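Local coordinates for hypothetical protein TT1465 (Thermus thermophilus, PDB 1WEK) that is of unknown function but belongs to the SLOG clan of alpha/beta proteins built on a Rossmann-like parallel sheet, here assembled as six chains, at residues 19-24 and 118-123; 38-43 and 68-73; 88-93 and 109-114; 135-140 and 165-170; 160-165 and 194-199. All blocks are in the same frame, centred on the assembly; numbering follows the deposited sequence.

Contact 1 (19-24 and 118-123); sequences FRILAE and LRYFFV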
# COMPACT_ATOMS: atom_id res chain seq x y z
N PHE A 19 5.98 6.74 -1.29
CA PHE A 19 6.43 5.54 -1.97
C PHE A 19 7.92 5.37 -1.67
O PHE A 19 8.35 4.32 -1.21
CB PHE A 19 6.22 5.67 -3.49
CG PHE A 19 4.79 5.54 -3.91
CD1 PHE A 19 4.06 4.40 -3.61
CD2 PHE A 19 4.18 6.55 -4.66
CE1 PHE A 19 2.74 4.25 -4.04
CE2 PHE A 19 2.85 6.41 -5.09
CZ PHE A 19 2.13 5.26 -4.78
N ARG A 20 8.69 6.43 -1.89
CA ARG A 20 10.13 6.38 -1.64
C ARG A 20 10.43 6.19 -0.15
O ARG A 20 11.25 5.35 0.23
CB ARG A 20 10.79 7.65 -2.16
CG ARG A 20 12.30 7.64 -2.07
CD ARG A 20 12.83 9.05 -2.21
NE ARG A 20 13.19 9.40 -3.58
CZ ARG A 20 14.39 9.15 -4.11
NH1 ARG A 20 15.33 8.55 -3.39
NH2 ARG A 20 14.64 9.52 -5.36
N ILE A 21 9.76 6.98 0.69
CA ILE A 21 9.94 6.89 2.13
C ILE A 21 9.69 5.47 2.63
O ILE A 21 10.47 4.95 3.42
CB ILE A 21 8.98 7.84 2.85
CG1 ILE A 21 9.33 9.29 2.48
CG2 ILE A 21 9.06 7.62 4.37
CD1 ILE A 21 8.28 10.28 2.86
N LEU A 22 8.61 4.85 2.15
CA LEU A 22 8.27 3.49 2.53
C LEU A 22 9.33 2.49 2.05
O LEU A 22 9.70 1.56 2.77
CB LEU A 22 6.91 3.08 1.95
CG LEU A 22 5.70 3.59 2.76
CD1 LEU A 22 4.40 3.20 2.07
CD2 LEU A 22 5.77 3.00 4.15
N ALA A 23 9.79 2.69 0.82
CA ALA A 23 10.80 1.85 0.21
C ALA A 23 12.08 1.88 1.06
O ALA A 23 12.72 0.86 1.26
CB ALA A 23 11.10 2.32 -1.21
N GLU A 24 12.43 3.07 1.55
CA GLU A 24 13.63 3.22 2.37
C GLU A 24 13.48 2.54 3.73
O GLU A 24 14.43 1.93 4.21
CB GLU A 24 13.99 4.70 2.52
CG GLU A 24 14.44 5.35 1.21
CD GLU A 24 14.81 6.82 1.36
OE1 GLU A 24 15.28 7.43 0.36
OE2 GLU A 24 14.64 7.38 2.46
N LEU A 118 19.93 6.97 1.82
CA LEU A 118 18.62 7.48 2.17
C LEU A 118 18.49 8.96 1.83
O LEU A 118 19.42 9.73 2.02
CB LEU A 118 18.43 7.30 3.69
CG LEU A 118 18.68 5.88 4.21
CD1 LEU A 118 18.99 5.90 5.71
CD2 LEU A 118 17.47 5.02 3.90
N ARG A 119 17.33 9.36 1.34
CA ARG A 119 17.09 10.75 1.00
C ARG A 119 16.61 11.52 2.24
O ARG A 119 16.79 12.73 2.34
CB ARG A 119 16.02 10.86 -0.10
CG ARG A 119 16.50 10.61 -1.54
CD ARG A 119 17.33 11.80 -2.07
NE ARG A 119 17.06 12.13 -3.48
CZ ARG A 119 17.47 11.41 -4.52
NH1 ARG A 119 18.19 10.31 -4.35
NH2 ARG A 119 17.17 11.80 -5.76
N TYR A 120 16.04 10.79 3.20
CA TYR A 120 15.47 11.41 4.39
C TYR A 120 16.13 11.21 5.74
O TYR A 120 16.35 10.08 6.18
CB TYR A 120 14.02 10.96 4.49
CG TYR A 120 13.21 11.38 3.29
CD1 TYR A 120 12.85 10.46 2.30
CD2 TYR A 120 12.82 12.71 3.14
CE1 TYR A 120 12.11 10.86 1.19
CE2 TYR A 120 12.08 13.12 2.03
CZ TYR A 120 11.72 12.19 1.07
OH TYR A 120 10.91 12.60 0.03
N PHE A 121 16.43 12.32 6.40
CA PHE A 121 17.05 12.26 7.72
C PHE A 121 16.21 11.42 8.69
O PHE A 121 16.76 10.58 9.40
CB PHE A 121 17.23 13.67 8.31
CG PHE A 121 18.51 14.36 7.90
CD1 PHE A 121 18.50 15.41 6.99
CD2 PHE A 121 19.73 13.95 8.42
CE1 PHE A 121 19.68 16.03 6.60
CE2 PHE A 121 20.92 14.57 8.04
CZ PHE A 121 20.89 15.61 7.12
N PHE A 122 14.90 11.64 8.71
CA PHE A 122 14.06 10.88 9.63
C PHE A 122 14.15 9.35 9.43
O PHE A 122 14.22 8.61 10.41
CB PHE A 122 12.60 11.38 9.62
CG PHE A 122 11.84 11.12 8.35
CD1 PHE A 122 11.23 9.89 8.12
CD2 PHE A 122 11.67 12.13 7.40
CE1 PHE A 122 10.45 9.67 6.98
CE2 PHE A 122 10.90 11.92 6.26
CZ PHE A 122 10.28 10.69 6.05
N VAL A 123 14.16 8.87 8.19
CA VAL A 123 14.28 7.42 7.99
C VAL A 123 15.62 6.95 8.58
O VAL A 123 15.68 5.98 9.32
CB VAL A 123 14.25 7.04 6.49
CG1 VAL A 123 14.49 5.53 6.35
CG2 VAL A 123 12.91 7.43 5.88
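E24 makes the single hydrogen bond that crosses from helix 17-34 to R119, in the turn between strand 114-118 and helix 121-130. R119 N donates to E24 OE1 at 3.0 Å, with 163° at the hydrogen; the donor arrives on the syn side of the carboxylate, yet 34° out of its plane. The glutamate chain is extended beyond CG, and its other oxygen, OE2, reaches the edge of the Y120 ring, 3.6 Å from CD1.

Apolar packing is centred on I21. Its CG1 lies 3.4 Å from Y120 CE1 and its CD1 stands over one face of that ring, toward the rim, with R119 CB over the opposite face. The CG2 branch goes to the F122 ring instead, meeting it at the edge 3.6 Å from CE1. L118 CD2 rests against E24 CB at 3.8 Å.

The third element is a pair of like charges. The guanidinium planes of R20 and R119 are 42° apart, and R20 NH2 sits over a face of the R119 group, 3.4 Å from its NH2; both are donors, so no bond forms. E101 takes a salt bridge from R119 NH1, whereas the pairing of R20 NH1 with E24 OE1 is long at 3.9 Å. The two arginines can probably lie this close because the carboxylates of E24 and E101 offset their charge.

Contact 2 (38-43 and 68-73); sequences PLVSVF and AGFGVV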
# COMPACT_ATOMS: atom_id res chain seq x y z
N PRO A 38 25.44 -7.66 17.39
CA PRO A 38 24.79 -6.55 18.09
C PRO A 38 25.31 -5.29 17.39
O PRO A 38 26.50 -5.20 17.06
CB PRO A 38 25.32 -6.70 19.51
CG PRO A 38 25.58 -8.15 19.62
CD PRO A 38 26.25 -8.46 18.32
N LEU A 39 24.41 -4.34 17.14
CA LEU A 39 24.81 -3.13 16.45
C LEU A 39 24.87 -1.91 17.36
O LEU A 39 23.95 -1.64 18.14
CB LEU A 39 23.84 -2.85 15.29
CG LEU A 39 23.75 -3.96 14.23
CD1 LEU A 39 22.62 -3.66 13.28
CD2 LEU A 39 25.06 -4.06 13.49
N VAL A 40 25.98 -1.19 17.25
CA VAL A 40 26.25 0.01 18.02
C VAL A 40 26.26 1.23 17.10
O VAL A 40 27.02 1.28 16.12
CB VAL A 40 27.61 -0.11 18.72
CG1 VAL A 40 27.97 1.21 19.38
CG2 VAL A 40 27.57 -1.24 19.75
N SER A 41 25.42 2.21 17.40
CA SER A 41 25.36 3.43 16.60
C SER A 41 26.44 4.36 17.10
O SER A 41 26.58 4.57 18.31
CB SER A 41 23.99 4.07 16.73
OG SER A 41 23.07 3.34 15.95
N VAL A 42 27.22 4.90 16.17
CA VAL A 42 28.33 5.77 16.51
C VAL A 42 28.27 7.08 15.73
O VAL A 42 28.01 7.10 14.53
CB VAL A 42 29.66 5.04 16.23
CG1 VAL A 42 30.84 5.85 16.75
CG2 VAL A 42 29.62 3.67 16.89
N PHE A 43 28.51 8.19 16.41
CA PHE A 43 28.44 9.49 15.78
C PHE A 43 29.65 10.38 16.04
O PHE A 43 30.28 10.32 17.10
CB PHE A 43 27.18 10.22 16.26
CG PHE A 43 25.96 9.37 16.22
CD1 PHE A 43 25.66 8.52 17.29
CD2 PHE A 43 25.12 9.38 15.11
CE1 PHE A 43 24.55 7.70 17.25
CE2 PHE A 43 24.00 8.56 15.05
CZ PHE A 43 23.71 7.72 16.13
N ALA A 68 35.61 -6.73 19.95
CA ALA A 68 34.69 -7.23 20.98
C ALA A 68 33.50 -7.97 20.38
O ALA A 68 32.73 -8.62 21.10
CB ALA A 68 34.21 -6.08 21.84
N GLY A 69 33.32 -7.88 19.07
CA GLY A 69 32.22 -8.57 18.45
C GLY A 69 31.01 -7.73 18.04
O GLY A 69 29.98 -8.30 17.70
N PHE A 70 31.11 -6.41 18.08
CA PHE A 70 29.98 -5.56 17.66
C PHE A 70 30.16 -5.08 16.22
O PHE A 70 31.27 -5.05 15.68
CB PHE A 70 29.85 -4.30 18.54
CG PHE A 70 29.60 -4.58 19.98
CD1 PHE A 70 30.66 -4.71 20.86
CD2 PHE A 70 28.30 -4.75 20.45
CE1 PHE A 70 30.44 -5.00 22.19
CE2 PHE A 70 28.07 -5.04 21.79
CZ PHE A 70 29.13 -5.17 22.66
N GLY A 71 29.04 -4.71 15.61
CA GLY A 71 29.07 -4.15 14.27
C GLY A 71 28.84 -2.66 14.52
O GLY A 71 28.13 -2.30 15.46
N VAL A 72 29.45 -1.79 13.73
CA VAL A 72 29.23 -0.37 13.92
C VAL A 72 28.33 0.16 12.81
O VAL A 72 28.41 -0.29 11.66
CB VAL A 72 30.55 0.44 13.94
CG1 VAL A 72 31.42 -0.01 15.09
CG2 VAL A 72 31.28 0.30 12.61
N VAL A 73 27.47 1.10 13.19
CA VAL A 73 26.55 1.74 12.25
C VAL A 73 26.80 3.24 12.36
O VAL A 73 26.70 3.81 13.45
CB VAL A 73 25.09 1.44 12.61
CG1 VAL A 73 24.17 2.07 11.59
CG2 VAL A 73 24.86 -0.06 12.68
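V73 and L39 pack on one face of a parallel strand pair, the two ends of a beta-alpha-beta crossover in which helix 53-68 links strand 39-43 to strand 71-74. The strand segments run 38° apart. V73 has the most surface buried: its CG2 touches L39 CB at 4.0 Å, and beyond this pair its side chain goes on to V96 and L98 of the next strand. Its N donates to V40 O and its O accepts from V42 N, both at 3.0 Å, so V73 grips strand 39-43 on either side of S41.

V40 points to the other face. Its CG2, anti to its own carbonyl carbon, reaches the F70 ring obliquely, 3.7 Å from CD2, while its N donates to G71 O at 3.0 Å. L210 of helix 203-211 packs on both V40 and F70.

P38 closes the pair at its entrance. Its O takes the N-H of G71 at 3.0 Å in a nearly straight bond, 175° at the hydrogen, and its CB lies 3.7 Å from F70 CD2, so V40 and P38 both lean on the same ring atom. G69, just before F70, follows helix 53-68, which closes in a Schellman motif.

At the far end, where S41 OG is bonded to F128 O, the CA of S41 makes a CA-H...O contact with V73 O, 3.4 Å long and 146° at the hydrogen.

Contact 3 (88-93 and 109-114); sequences AYEAGG and NPYQTH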
# COMPACT_ATOMS: atom_id res chain seq x y z
N ALA A 88 36.55 -0.42 12.22
CA ALA A 88 35.76 -1.64 12.22
C ALA A 88 36.09 -2.48 11.00
O ALA A 88 36.42 -3.66 11.11
CB ALA A 88 34.29 -1.30 12.22
N TYR A 89 35.99 -1.84 9.83
CA TYR A 89 36.28 -2.50 8.58
C TYR A 89 37.62 -3.22 8.62
O TYR A 89 37.70 -4.43 8.40
CB TYR A 89 36.32 -1.49 7.45
CG TYR A 89 36.27 -2.10 6.07
CD1 TYR A 89 35.08 -2.64 5.59
CD2 TYR A 89 37.38 -2.09 5.23
CE1 TYR A 89 34.99 -3.14 4.30
CE2 TYR A 89 37.30 -2.58 3.93
CZ TYR A 89 36.09 -3.10 3.48
OH TYR A 89 35.97 -3.56 2.18
N GLU A 90 38.67 -2.47 8.93
CA GLU A 90 40.00 -3.05 8.97
C GLU A 90 40.23 -4.12 10.03
O GLU A 90 41.21 -4.85 9.94
CB GLU A 90 41.04 -1.95 9.08
CG GLU A 90 41.19 -1.16 7.77
CD GLU A 90 42.10 0.05 7.93
OE1 GLU A 90 42.58 0.29 9.06
OE2 GLU A 90 42.32 0.76 6.93
N ALA A 91 39.34 -4.22 11.01
CA ALA A 91 39.50 -5.26 12.03
C ALA A 91 38.58 -6.42 11.67
O ALA A 91 38.37 -7.33 12.46
CB ALA A 91 39.16 -4.74 13.42
N GLY A 92 38.04 -6.36 10.45
CA GLY A 92 37.18 -7.41 9.95
C GLY A 92 35.78 -7.46 10.53
O GLY A 92 35.13 -8.50 10.49
N GLY A 93 35.29 -6.34 11.06
CA GLY A 93 33.95 -6.36 11.61
C GLY A 93 32.91 -5.81 10.66
O GLY A 93 33.24 -5.26 9.60
N ASN A 109 32.18 7.06 2.61
CA ASN A 109 33.52 6.55 2.83
C ASN A 109 33.62 5.14 2.24
O ASN A 109 32.60 4.53 1.88
CB ASN A 109 33.91 6.62 4.33
CG ASN A 109 33.17 5.61 5.20
OD1 ASN A 109 33.31 4.39 5.03
ND2 ASN A 109 32.42 6.11 6.19
N PRO A 110 34.84 4.62 2.06
CA PRO A 110 34.93 3.28 1.48
C PRO A 110 35.04 2.14 2.49
O PRO A 110 35.47 1.03 2.12
CB PRO A 110 36.19 3.36 0.62
CG PRO A 110 36.67 4.81 0.72
CD PRO A 110 36.14 5.30 2.02
N TYR A 111 34.66 2.39 3.73
CA TYR A 111 34.79 1.35 4.74
C TYR A 111 33.48 0.81 5.26
O TYR A 111 33.31 0.59 6.45
CB TYR A 111 35.63 1.89 5.91
CG TYR A 111 36.92 2.51 5.45
CD1 TYR A 111 37.14 3.88 5.57
CD2 TYR A 111 37.92 1.73 4.87
CE1 TYR A 111 38.30 4.46 5.12
CE2 TYR A 111 39.11 2.31 4.41
CZ TYR A 111 39.30 3.67 4.54
OH TYR A 111 40.48 4.23 4.10
N GLN A 112 32.54 0.58 4.35
CA GLN A 112 31.25 0.07 4.76
C GLN A 112 30.98 -1.35 4.27
O GLN A 112 31.02 -1.61 3.08
CB GLN A 112 30.15 1.01 4.26
CG GLN A 112 30.34 2.48 4.70
CD GLN A 112 29.35 3.43 4.03
OE1 GLN A 112 29.68 4.58 3.71
NE2 GLN A 112 28.13 2.95 3.82
N THR A 113 30.73 -2.27 5.20
CA THR A 113 30.42 -3.65 4.85
C THR A 113 28.99 -3.71 4.31
O THR A 113 28.62 -4.64 3.59
CB THR A 113 30.53 -4.57 6.09
OG1 THR A 113 31.92 -4.86 6.33
CG2 THR A 113 29.79 -5.87 5.88
N HIS A 114 28.19 -2.70 4.66
CA HIS A 114 26.81 -2.59 4.22
C HIS A 114 26.49 -1.11 4.10
O HIS A 114 26.54 -0.38 5.09
CB HIS A 114 25.87 -3.22 5.26
CG HIS A 114 26.03 -4.70 5.41
ND1 HIS A 114 25.48 -5.60 4.52
CD2 HIS A 114 26.66 -5.43 6.35
CE1 HIS A 114 25.78 -6.83 4.91
NE2 HIS A 114 26.49 -6.75 6.02
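Y89 and Y111 carry this contact, through one ring face and a stretch of backbone. Y111 CA lies over the face of the Y89 ring in a CH-pi contact, 4.2 Å from the centroid and 19° off the ring normal. P110 O stands over the same face, slightly higher above it, 4.4 Å from CZ of Y89. The two tyrosine side chains cross at about a right angle. Their CB atoms touch at 3.8 Å, while Y89 CD2 comes to the edge of the Y111 ring, 3.9 Å from its CD2.

Polar atoms approach without bonding across the segments. T113 OG1 is 3.5 Å from G93 O, and it also comes obliquely to the Y89 ring.

The hydrogen bonds lie within each segment and shape it. N109 OD1 accepts from Y111 N at 2.7 Å, in the plane of the amide carbonyl, forming an Asx turn. Across from it, A88 O takes both G93 N and A91 N, from opposite faces of its plane; the G93 bond, with G92 N on Y89 O at 2.8 Å, makes the Schellman motif that ends helix 79-90.

The contact thus sets the C-terminal end of helix 79-90 against the loop between strands 95-100 and 114-118, at the protein surface. Y111 O accepts from S95 OG, and H114 then pairs with strand 95-100 through its backbone.

Contact 4 (135-140 and 165-170); sequences FVFLPG and VFLLDR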
# COMPACT_ATOMS: atom_id res chain seq x y z
N PHE A 135 24.80 3.76 21.99
CA PHE A 135 25.10 4.96 21.21
C PHE A 135 26.35 5.65 21.75
O PHE A 135 26.46 5.89 22.95
CB PHE A 135 23.94 5.98 21.28
CG PHE A 135 22.62 5.42 20.90
CD1 PHE A 135 21.84 4.74 21.85
CD2 PHE A 135 22.17 5.49 19.59
CE1 PHE A 135 20.63 4.16 21.49
CE2 PHE A 135 20.96 4.91 19.21
CZ PHE A 135 20.19 4.24 20.16
N VAL A 136 27.27 5.97 20.85
CA VAL A 136 28.51 6.65 21.22
C VAL A 136 28.60 7.98 20.45
O VAL A 136 28.58 8.01 19.21
CB VAL A 136 29.75 5.80 20.90
CG1 VAL A 136 30.99 6.42 21.55
CG2 VAL A 136 29.56 4.35 21.40
N PHE A 137 28.72 9.08 21.17
CA PHE A 137 28.84 10.38 20.52
C PHE A 137 30.25 10.98 20.66
O PHE A 137 30.69 11.30 21.77
CB PHE A 137 27.77 11.33 21.08
CG PHE A 137 26.37 10.86 20.79
CD1 PHE A 137 25.75 9.92 21.60
CD2 PHE A 137 25.71 11.26 19.63
CE1 PHE A 137 24.50 9.38 21.27
CE2 PHE A 137 24.46 10.72 19.28
CZ PHE A 137 23.85 9.77 20.11
N LEU A 138 30.95 11.09 19.54
CA LEU A 138 32.30 11.67 19.54
C LEU A 138 32.19 13.15 19.17
O LEU A 138 31.13 13.59 18.71
CB LEU A 138 33.19 10.92 18.53
CG LEU A 138 33.58 9.49 18.91
CD1 LEU A 138 33.46 8.55 17.71
CD2 LEU A 138 35.00 9.49 19.45
N PRO A 139 33.24 13.95 19.42
CA PRO A 139 33.10 15.36 19.04
C PRO A 139 32.53 15.45 17.63
O PRO A 139 32.94 14.69 16.72
CB PRO A 139 34.53 15.87 19.12
CG PRO A 139 35.06 15.14 20.34
CD PRO A 139 34.49 13.73 20.18
N GLY A 140 31.57 16.35 17.47
CA GLY A 140 30.90 16.57 16.19
C GLY A 140 30.26 17.95 16.20
O GLY A 140 30.54 18.77 17.09
N VAL A 165 24.33 5.22 26.63
CA VAL A 165 24.64 6.39 25.81
C VAL A 165 25.95 6.97 26.35
O VAL A 165 26.07 7.27 27.54
CB VAL A 165 23.56 7.48 25.89
CG1 VAL A 165 24.07 8.74 25.19
CG2 VAL A 165 22.27 7.00 25.24
N PHE A 166 26.95 7.11 25.48
CA PHE A 166 28.22 7.66 25.90
C PHE A 166 28.63 8.89 25.09
O PHE A 166 28.31 9.00 23.91
CB PHE A 166 29.32 6.61 25.76
CG PHE A 166 29.15 5.43 26.67
CD1 PHE A 166 28.39 4.35 26.28
CD2 PHE A 166 29.77 5.41 27.91
CE1 PHE A 166 28.24 3.26 27.12
CE2 PHE A 166 29.63 4.33 28.76
CZ PHE A 166 28.86 3.25 28.35
N LEU A 167 29.34 9.81 25.74
CA LEU A 167 29.85 11.00 25.07
C LEU A 167 31.35 10.92 25.28
O LEU A 167 31.82 10.96 26.41
CB LEU A 167 29.34 12.29 25.72
CG LEU A 167 27.85 12.48 25.97
CD1 LEU A 167 27.61 13.95 26.22
CD2 LEU A 167 27.01 12.00 24.78
N LEU A 168 32.09 10.78 24.19
CA LEU A 168 33.53 10.70 24.29
C LEU A 168 34.18 12.06 24.19
O LEU A 168 33.83 12.87 23.32
CB LEU A 168 34.10 9.77 23.22
CG LEU A 168 34.16 8.30 23.62
CD1 LEU A 168 34.58 7.44 22.43
CD2 LEU A 168 35.15 8.15 24.78
N ASP A 169 35.14 12.29 25.08
CA ASP A 169 35.92 13.53 25.18
C ASP A 169 35.21 14.57 26.05
O ASP A 169 34.51 15.45 25.56
CB ASP A 169 36.19 14.11 23.79
CG ASP A 169 37.15 15.28 23.85
OD1 ASP A 169 37.08 16.05 24.84
OD2 ASP A 169 37.98 15.44 22.91
N ARG A 170 35.44 14.46 27.36
CA ARG A 170 34.85 15.33 28.37
C ARG A 170 34.92 16.83 28.13
O ARG A 170 33.91 17.52 28.20
CB ARG A 170 35.49 15.05 29.73
CG ARG A 170 35.35 13.62 30.23
CD ARG A 170 35.83 13.54 31.68
NE ARG A 170 34.81 12.99 32.55
CZ ARG A 170 34.67 11.69 32.81
NH1 ARG A 170 35.50 10.81 32.26
NH2 ARG A 170 33.68 11.28 33.59
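F137 turns its ring edge toward F166 O, which lies in the ring plane 3.6 Å from CD1; the same oxygen accepts the F137 N-H at 2.8 Å. L167 CD2 and V165 CG1 both come to this side chain obliquely, the first 3.8 Å from CB of F137, the second 4.0 Å from its CE1. F135, on the same face, meets V165 CG2 with CD1 at 4.1 Å.

The leucines behave differently: L138 and L168 lie side by side pointing the same way, with CD2 of L138 3.6 Å from CD1 of L168. That L168 methyl also touches V136 CG1 at 3.8 Å. Past the strands, P139 crosses D169 at about a right angle.

Strands 132-137 and 165-168 are parallel neighbours, the two ends of a beta-alpha-beta unit whose helix is 142-156. Side chain to side chain, the contact is nearly all hydrocarbon. Its buried polar atoms are largely backbone groups bonded to one another, and charge enters at the end, where D169 OD1 caps Y172 N at the start of helix 170-185.

Contact 5 (160-165 and 194-199); sequences VHRFPV and LQLFRL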
# COMPACT_ATOMS: atom_id res chain seq x y z
N VAL A 160 11.88 4.04 23.92
CA VAL A 160 12.77 2.97 23.48
C VAL A 160 13.55 2.49 24.69
O VAL A 160 13.66 3.22 25.67
CB VAL A 160 13.75 3.46 22.39
CG1 VAL A 160 12.99 4.25 21.33
CG2 VAL A 160 14.85 4.31 23.01
N HIS A 161 14.10 1.28 24.62
CA HIS A 161 14.85 0.75 25.76
C HIS A 161 16.03 1.63 26.12
O HIS A 161 16.69 2.18 25.24
CB HIS A 161 15.35 -0.66 25.49
CG HIS A 161 16.24 -1.18 26.58
ND1 HIS A 161 15.93 -1.03 27.92
CD2 HIS A 161 17.42 -1.83 26.54
CE1 HIS A 161 16.89 -1.57 28.65
NE2 HIS A 161 17.81 -2.06 27.84
N ARG A 162 16.30 1.71 27.42
CA ARG A 162 17.38 2.54 27.93
C ARG A 162 18.79 1.99 27.69
O ARG A 162 19.54 1.74 28.64
CB ARG A 162 17.16 2.78 29.44
CG ARG A 162 17.54 4.18 29.92
CD ARG A 162 16.33 5.15 29.99
NE ARG A 162 15.49 4.90 31.17
CZ ARG A 162 14.58 5.75 31.65
NH1 ARG A 162 14.36 6.93 31.08
NH2 ARG A 162 13.88 5.43 32.73
N PHE A 163 19.17 1.81 26.43
CA PHE A 163 20.50 1.30 26.13
C PHE A 163 21.54 2.34 26.53
O PHE A 163 21.22 3.50 26.71
CB PHE A 163 20.62 0.97 24.65
CG PHE A 163 19.71 -0.14 24.21
CD1 PHE A 163 18.48 0.14 23.62
CD2 PHE A 163 20.08 -1.47 24.38
CE1 PHE A 163 17.63 -0.88 23.20
CE2 PHE A 163 19.24 -2.51 23.97
CZ PHE A 163 18.01 -2.21 23.37
N PRO A 164 22.81 1.92 26.68
CA PRO A 164 23.86 2.87 27.07
C PRO A 164 24.10 4.03 26.08
O PRO A 164 24.07 3.84 24.87
CB PRO A 164 25.10 1.99 27.20
CG PRO A 164 24.57 0.60 27.35
CD PRO A 164 23.37 0.58 26.48
N VAL A 165 24.33 5.22 26.63
CA VAL A 165 24.64 6.39 25.81
C VAL A 165 25.95 6.97 26.35
O VAL A 165 26.07 7.27 27.54
CB VAL A 165 23.56 7.48 25.89
CG1 VAL A 165 24.07 8.74 25.19
CG2 VAL A 165 22.27 7.00 25.24
N LEU A 194 20.11 13.59 33.68
CA LEU A 194 21.47 13.68 33.19
C LEU A 194 22.19 12.35 33.30
O LEU A 194 23.31 12.20 32.80
CB LEU A 194 22.25 14.76 33.92
CG LEU A 194 21.83 16.21 33.64
CD1 LEU A 194 23.07 17.09 33.68
CD2 LEU A 194 21.15 16.33 32.28
N GLN A 195 21.57 11.37 33.95
CA GLN A 195 22.18 10.06 34.08
C GLN A 195 21.87 9.16 32.87
O GLN A 195 22.33 8.02 32.81
CB GLN A 195 21.70 9.38 35.38
CG GLN A 195 22.55 9.67 36.61
CD GLN A 195 22.53 11.13 37.01
OE1 GLN A 195 23.52 11.85 36.84
NE2 GLN A 195 21.40 11.58 37.54
N LEU A 196 21.09 9.68 31.92
CA LEU A 196 20.76 8.93 30.71
C LEU A 196 22.03 8.73 29.87
O LEU A 196 22.10 7.82 29.04
CB LEU A 196 19.72 9.68 29.87
CG LEU A 196 18.20 9.44 29.97
CD1 LEU A 196 17.84 8.40 31.03
CD2 LEU A 196 17.51 10.77 30.24
N PHE A 197 23.02 9.58 30.09
CA PHE A 197 24.27 9.45 29.34
C PHE A 197 25.48 9.47 30.26
O PHE A 197 25.40 9.93 31.41
CB PHE A 197 24.39 10.59 28.32
CG PHE A 197 24.40 11.96 28.94
CD1 PHE A 197 25.58 12.49 29.47
CD2 PHE A 197 23.24 12.72 29.00
CE1 PHE A 197 25.59 13.74 30.05
CE2 PHE A 197 23.24 13.99 29.58
CZ PHE A 197 24.41 14.50 30.11
N ARG A 198 26.60 8.96 29.76
CA ARG A 198 27.85 8.91 30.51
C ARG A 198 28.92 9.64 29.72
O ARG A 198 29.08 9.42 28.52
CB ARG A 198 28.27 7.46 30.74
CG ARG A 198 27.38 6.71 31.73
CD ARG A 198 27.76 5.24 31.87
NE ARG A 198 29.15 5.03 32.27
CZ ARG A 198 29.69 3.82 32.47
NH1 ARG A 198 28.94 2.73 32.32
NH2 ARG A 198 30.97 3.71 32.80
N LEU A 199 29.66 10.51 30.40
CA LEU A 199 30.72 11.27 29.76
C LEU A 199 32.05 10.59 30.05
O LEU A 199 32.36 10.30 31.20
CB LEU A 199 30.69 12.70 30.30
CG LEU A 199 31.22 13.84 29.43
CD1 LEU A 199 31.03 13.54 27.98
CD2 LEU A 199 30.49 15.11 29.80
O HOH W 1 20.86 5.27 28.94
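F197 meets V165 with its CB, not its ring: CB lies 3.6 Å from V165 CG1, while the ring has L194 O over the centre of one face. With CG between the backbone N and the carbonyl carbon (chi1 61°), the ring leads away from segment 160-165. On the other segment, the F163 ring carries H161 CD2 over the centre of a face, F163 CE2 lies in plane at the H161 ring edge, and the R162 guanidinium is approached obliquely by L196 CD1.

The setting is the border of the Rossmann-like parallel sheet: V165, where the loop enters strand 165-168, lies beside strand 198-200, the outermost strand on this side within the chain. R198 N donates to V165 O at 2.8 Å with 151° at the hydrogen. F197 CA adds a CA-H...O contact to that oxygen at 3.4 Å, and V165 CB lies 3.5 Å from L196 O.

R162 centres an inverse gamma turn, and its chain bends at chi2 (96°), laying CD against L196 CD1 at 3.7 Å. The charged end belongs elsewhere: NH2 forms a salt bridge with E158, and NH1 a weak bond to L155 O. L196 also packs on F142 of a neighbouring subunit.

Where the two backbones lie farther apart, a water bridges them, donating to F163 O at 2.9 Å and to L196 O at 2.8 Å.

How the contacts relate
Contacts 2 and 4 are the buried centre: each joins parallel neighbours of one sheet by backbone bonds and hydrocarbon, and they meet where strand 39-43 runs beside strand 132-137, with F43 stacked on F137. Contact 5 continues that sheet outward; it shares V165 with contact 4, but has a single direct backbone bond and a water. Contact 3 is on the surface, without a crossing hydrogen bond, and touches contact 2 through A88 on V72. Contact 1 stands apart, its centre about 27 Å from those of contacts 4 and 5 across the chain's centre, and is the most charged. Contacts 1 and 5 both touch the third subunit, whereas no other chain reaches contacts 2 and 3.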